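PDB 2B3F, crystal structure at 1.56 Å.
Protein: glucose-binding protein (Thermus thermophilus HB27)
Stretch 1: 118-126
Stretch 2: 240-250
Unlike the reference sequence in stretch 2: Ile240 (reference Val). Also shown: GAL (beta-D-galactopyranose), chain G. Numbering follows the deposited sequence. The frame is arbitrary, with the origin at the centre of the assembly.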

# COMPACT_ATOMS: atom_id res chain seq x y z
N ILE A 118 2.32 -0.12 -9.17
CA ILE A 118 1.48 0.86 -8.50
C ILE A 118 0.34 0.07 -7.83
O ILE A 118 -0.38 -0.68 -8.49
CB ILE A 118 0.87 1.88 -9.49
CG1 ILE A 118 1.96 2.69 -10.21
CG2 ILE A 118 -0.11 2.80 -8.79
CD1 ILE A 118 2.72 3.67 -9.36
N HIS A 119 0.21 0.22 -6.51
CA HIS A 119 -0.98 -0.24 -5.81
C HIS A 119 -1.87 0.97 -5.46
O HIS A 119 -1.40 2.11 -5.31
CB HIS A 119 -0.65 -1.00 -4.51
CG HIS A 119 -0.38 -2.48 -4.66
ND1 HIS A 119 -1.33 -3.38 -5.06
CD2 HIS A 119 0.73 -3.20 -4.37
CE1 HIS A 119 -0.81 -4.60 -5.02
NE2 HIS A 119 0.44 -4.52 -4.61
N ARG A 120 -3.15 0.68 -5.30
CA ARG A 120 -4.14 1.65 -4.85
C ARG A 120 -4.58 1.27 -3.43
O ARG A 120 -4.93 0.10 -3.19
CB ARG A 120 -5.36 1.59 -5.75
CG ARG A 120 -6.35 2.68 -5.46
CD ARG A 120 -7.44 2.71 -6.50
NE ARG A 120 -8.31 3.85 -6.32
CZ ARG A 120 -9.27 4.18 -7.17
NH1 ARG A 120 -9.47 3.45 -8.25
NH2 ARG A 120 -10.01 5.25 -6.96
N SER A 121 -4.60 2.26 -2.55
CA SER A 121 -4.99 2.06 -1.17
C SER A 121 -6.52 2.10 -0.99
O SER A 121 -7.08 1.27 -0.24
CB SER A 121 -4.34 3.12 -0.28
OG SER A 121 -4.84 3.01 1.05
N ASN A 122 -7.18 3.06 -1.64
CA ASN A 122 -8.58 3.37 -1.33
C ASN A 122 -9.58 2.56 -2.18
O ASN A 122 -10.29 3.14 -3.04
CB ASN A 122 -8.84 4.88 -1.44
CG ASN A 122 -8.57 5.45 -2.86
OD1 ASN A 122 -7.60 5.08 -3.53
ND2 ASN A 122 -9.45 6.34 -3.31
N VAL A 123 -9.63 1.25 -1.93
CA VAL A 123 -10.60 0.39 -2.60
C VAL A 123 -11.48 -0.32 -1.58
O VAL A 123 -11.00 -0.81 -0.55
CB VAL A 123 -9.93 -0.66 -3.53
CG1 VAL A 123 -10.98 -1.38 -4.36
CG2 VAL A 123 -8.87 0.03 -4.44
N MET A 124 -12.77 -0.36 -1.90
CA MET A 124 -13.76 -1.07 -1.12
C MET A 124 -14.18 -2.31 -1.90
O MET A 124 -14.59 -2.21 -3.08
CB MET A 124 -14.99 -0.18 -0.85
CG MET A 124 -16.11 -0.87 -0.05
SD MET A 124 -17.53 0.23 0.22
CE MET A 124 -18.10 0.56 -1.45
N TRP A 125 -14.05 -3.47 -1.26
CA TRP A 125 -14.35 -4.78 -1.84
C TRP A 125 -15.67 -5.31 -1.28
O TRP A 125 -15.96 -5.14 -0.11
CB TRP A 125 -13.24 -5.78 -1.54
CG TRP A 125 -11.90 -5.20 -1.84
CD1 TRP A 125 -11.06 -4.58 -0.97
CD2 TRP A 125 -11.25 -5.14 -3.12
NE1 TRP A 125 -9.93 -4.13 -1.62
CE2 TRP A 125 -10.02 -4.47 -2.94
CE3 TRP A 125 -11.60 -5.59 -4.41
CZ2 TRP A 125 -9.14 -4.23 -3.98
CZ3 TRP A 125 -10.73 -5.36 -5.44
CH2 TRP A 125 -9.51 -4.69 -5.22
N TYR A 126 -16.44 -5.96 -2.14
CA TYR A 126 -17.72 -6.54 -1.75
C TYR A 126 -18.07 -7.63 -2.76
O TYR A 126 -17.39 -7.78 -3.78
CB TYR A 126 -18.80 -5.46 -1.73
CG TYR A 126 -19.03 -4.76 -3.06
CD1 TYR A 126 -19.94 -5.26 -3.98
CD2 TYR A 126 -18.33 -3.60 -3.39
CE1 TYR A 126 -20.16 -4.62 -5.20
CE2 TYR A 126 -18.54 -2.96 -4.60
CZ TYR A 126 -19.45 -3.48 -5.50
OH TYR A 126 -19.66 -2.83 -6.71
N ILE A 240 -12.17 -2.36 3.38
CA ILE A 240 -11.37 -1.28 2.76
C ILE A 240 -9.92 -1.75 2.77
O ILE A 240 -9.33 -1.89 3.84
CB ILE A 240 -11.50 0.06 3.53
CG1 ILE A 240 -12.97 0.53 3.63
CG2 ILE A 240 -10.64 1.14 2.88
CD1 ILE A 240 -13.71 0.67 2.33
N MET A 241 -9.32 -1.99 1.61
CA MET A 241 -7.97 -2.53 1.58
C MET A 241 -7.33 -2.28 0.21
O MET A 241 -8.05 -2.14 -0.79
CB MET A 241 -8.03 -4.03 1.89
CG MET A 241 -6.72 -4.79 1.98
SD MET A 241 -5.49 -3.97 3.01
CE MET A 241 -6.33 -3.70 4.58
N GLY A 242 -6.01 -2.24 0.18
CA GLY A 242 -5.30 -2.09 -1.09
C GLY A 242 -5.57 -3.22 -2.05
O GLY A 242 -5.99 -4.31 -1.64
N ASP A 243 -5.27 -3.00 -3.33
CA ASP A 243 -5.61 -3.98 -4.35
C ASP A 243 -4.72 -5.22 -4.43
O ASP A 243 -4.94 -6.09 -5.28
CB ASP A 243 -5.84 -3.32 -5.74
CG ASP A 243 -4.78 -2.30 -6.16
OD1 ASP A 243 -3.69 -2.20 -5.56
OD2 ASP A 243 -5.09 -1.56 -7.12
N TRP A 244 -3.79 -5.36 -3.49
CA TRP A 244 -3.22 -6.69 -3.23
C TRP A 244 -4.37 -7.68 -2.90
O TRP A 244 -4.23 -8.89 -3.06
CB TRP A 244 -2.17 -6.68 -2.12
CG TRP A 244 -2.52 -5.89 -0.89
CD1 TRP A 244 -3.11 -6.34 0.26
CD2 TRP A 244 -2.21 -4.50 -0.67
NE1 TRP A 244 -3.21 -5.30 1.17
CE2 TRP A 244 -2.68 -4.16 0.61
CE3 TRP A 244 -1.61 -3.51 -1.46
CZ2 TRP A 244 -2.55 -2.87 1.14
CZ3 TRP A 244 -1.49 -2.24 -0.94
CH2 TRP A 244 -1.94 -1.92 0.34
N ALA A 245 -5.49 -7.14 -2.43
CA ALA A 245 -6.69 -7.97 -2.15
C ALA A 245 -7.25 -8.60 -3.42
O ALA A 245 -7.65 -9.76 -3.40
CB ALA A 245 -7.77 -7.15 -1.45
N ALA A 246 -7.22 -7.86 -4.54
CA ALA A 246 -7.64 -8.43 -5.81
C ALA A 246 -6.71 -9.58 -6.22
O ALA A 246 -7.19 -10.63 -6.66
CB ALA A 246 -7.71 -7.35 -6.90
N GLY A 247 -5.40 -9.41 -6.04
CA GLY A 247 -4.44 -10.48 -6.31
C GLY A 247 -4.73 -11.71 -5.48
O GLY A 247 -4.72 -12.82 -5.97
N TYR A 248 -5.01 -11.50 -4.19
CA TYR A 248 -5.33 -12.64 -3.31
C TYR A 248 -6.57 -13.39 -3.80
O TYR A 248 -6.55 -14.60 -3.98
CB TYR A 248 -5.54 -12.13 -1.89
CG TYR A 248 -6.04 -13.14 -0.90
CD1 TYR A 248 -5.28 -14.25 -0.55
CD2 TYR A 248 -7.26 -12.96 -0.28
CE1 TYR A 248 -5.77 -15.19 0.40
CE2 TYR A 248 -7.74 -13.89 0.66
CZ TYR A 248 -6.99 -14.97 0.99
OH TYR A 248 -7.48 -15.89 1.92
N MET A 249 -7.63 -12.64 -4.04
CA MET A 249 -8.89 -13.25 -4.45
C MET A 249 -8.81 -13.99 -5.80
O MET A 249 -9.52 -14.97 -6.02
CB MET A 249 -10.00 -12.19 -4.44
CG MET A 249 -10.43 -11.80 -3.03
SD MET A 249 -11.90 -10.78 -2.94
CE MET A 249 -11.19 -9.18 -3.34
N THR A 250 -7.97 -13.51 -6.73
CA THR A 250 -7.86 -14.15 -8.04
C THR A 250 -6.76 -15.18 -8.05
O THR A 250 -7.02 -16.34 -8.36
CB THR A 250 -7.61 -13.13 -9.19
OG1 THR A 250 -6.43 -12.36 -8.90
CG2 THR A 250 -8.80 -12.21 -9.36
C1 GAL G . 1.99 -2.92 1.23
C2 GAL G . 2.86 -3.36 0.04
C3 GAL G . 2.15 -4.38 -0.83
C4 GAL G . 1.61 -5.54 -0.00
C5 GAL G . 0.84 -4.97 1.21
C6 GAL G . 0.25 -6.02 2.16
O1 GAL G . 2.67 -2.03 2.06
O2 GAL G . 3.25 -2.20 -0.70
O3 GAL G . 3.05 -4.88 -1.82
O4 GAL G . 2.70 -6.34 0.38
O5 GAL G . 1.64 -4.09 1.97
O6 GAL G . 1.26 -6.65 2.89
O HOH W 1 -3.33 -0.22 -8.82

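Residues 118-126 pack against residues 240-250 in the glucose-binding protein, with beta-D-galactopyranose bound beside the contact. The backbones meet at one antiparallel, non-hydrogen-bonded bridge between strand 123-126 and the second stretch, Met124 with Ile240, whose CA atoms lie 4.6 Å apart. Beside this bridge Met241 N donates to Val123 O (3.0 Å), and the same carbonyl oxygen takes a CA-H...O contact from Ile240 CA (3.4 Å). Three residues earlier in the first stretch, Arg120 O plays a similar double part, accepting from Asp243 N (3.1 Å) and lying 3.1 Å from Gly242 CA in a second CA-H...O contact. Gly242 has no side chain; an ideal CB would lie 2.2 Å from Trp244 CH2, so the Trp244 ring occupies the space where one would go. Beyond Asp243 the chain turns into helix 244-250, whose axis makes an angle of 27° with that of strand 123-126.

Among the polar side chains, Asp243 is the hub. Its OD1 accepts from His119 ND1 (2.7 Å) and from the backbone Arg120 N (2.9 Å), so one carboxylate oxygen holds an imidazole and a main-chain amide together; a weak bond from Arg120 N to Asp243 OD2 (3.5 Å) adds to this. A water donates to Asp243 OD2 (2.8 Å) and to Ile118 O (3.0 Å), carrying the link farther back along the first stretch. Although Asp243 sits at the N-cap position, its side chain makes no capping bond, and OD1 accepts two bonds from the other stretch. The indole of Trp125 donates its NE1 proton to Met241 O (2.9 Å), satisfying a buried polar group at the ring edge.

Of the residues in aromatic and apolar contacts, Trp125 has the largest area covered by the other stretch. Ala245 CB lies over one face of its ring, 4.0 Å from the centroid of the five-membered ring, a CH-pi contact. Ala246 CB approaches Trp125 CH2 (3.6 Å), and Met249 CE reaches Trp125 CE3 (3.8 Å), so small and flexible side chains of the helix fit against the broad indole. On the sheet face shared by Met124 and Ile240, Met124 CB meets Ile240 CD1 at 3.5 Å; Ile240 replaces the valine of the reference sequence. Nearer the sugar, Trp244 turns its edge toward the face of His119, with centroids of the imidazole and six-membered ring 5.0 Å apart and planes at 84°. One face of Trp244 is covered by the sugar, with GAL C5 3.6 Å from Trp244 CD2, as suits a pyranose CH surface against an indole.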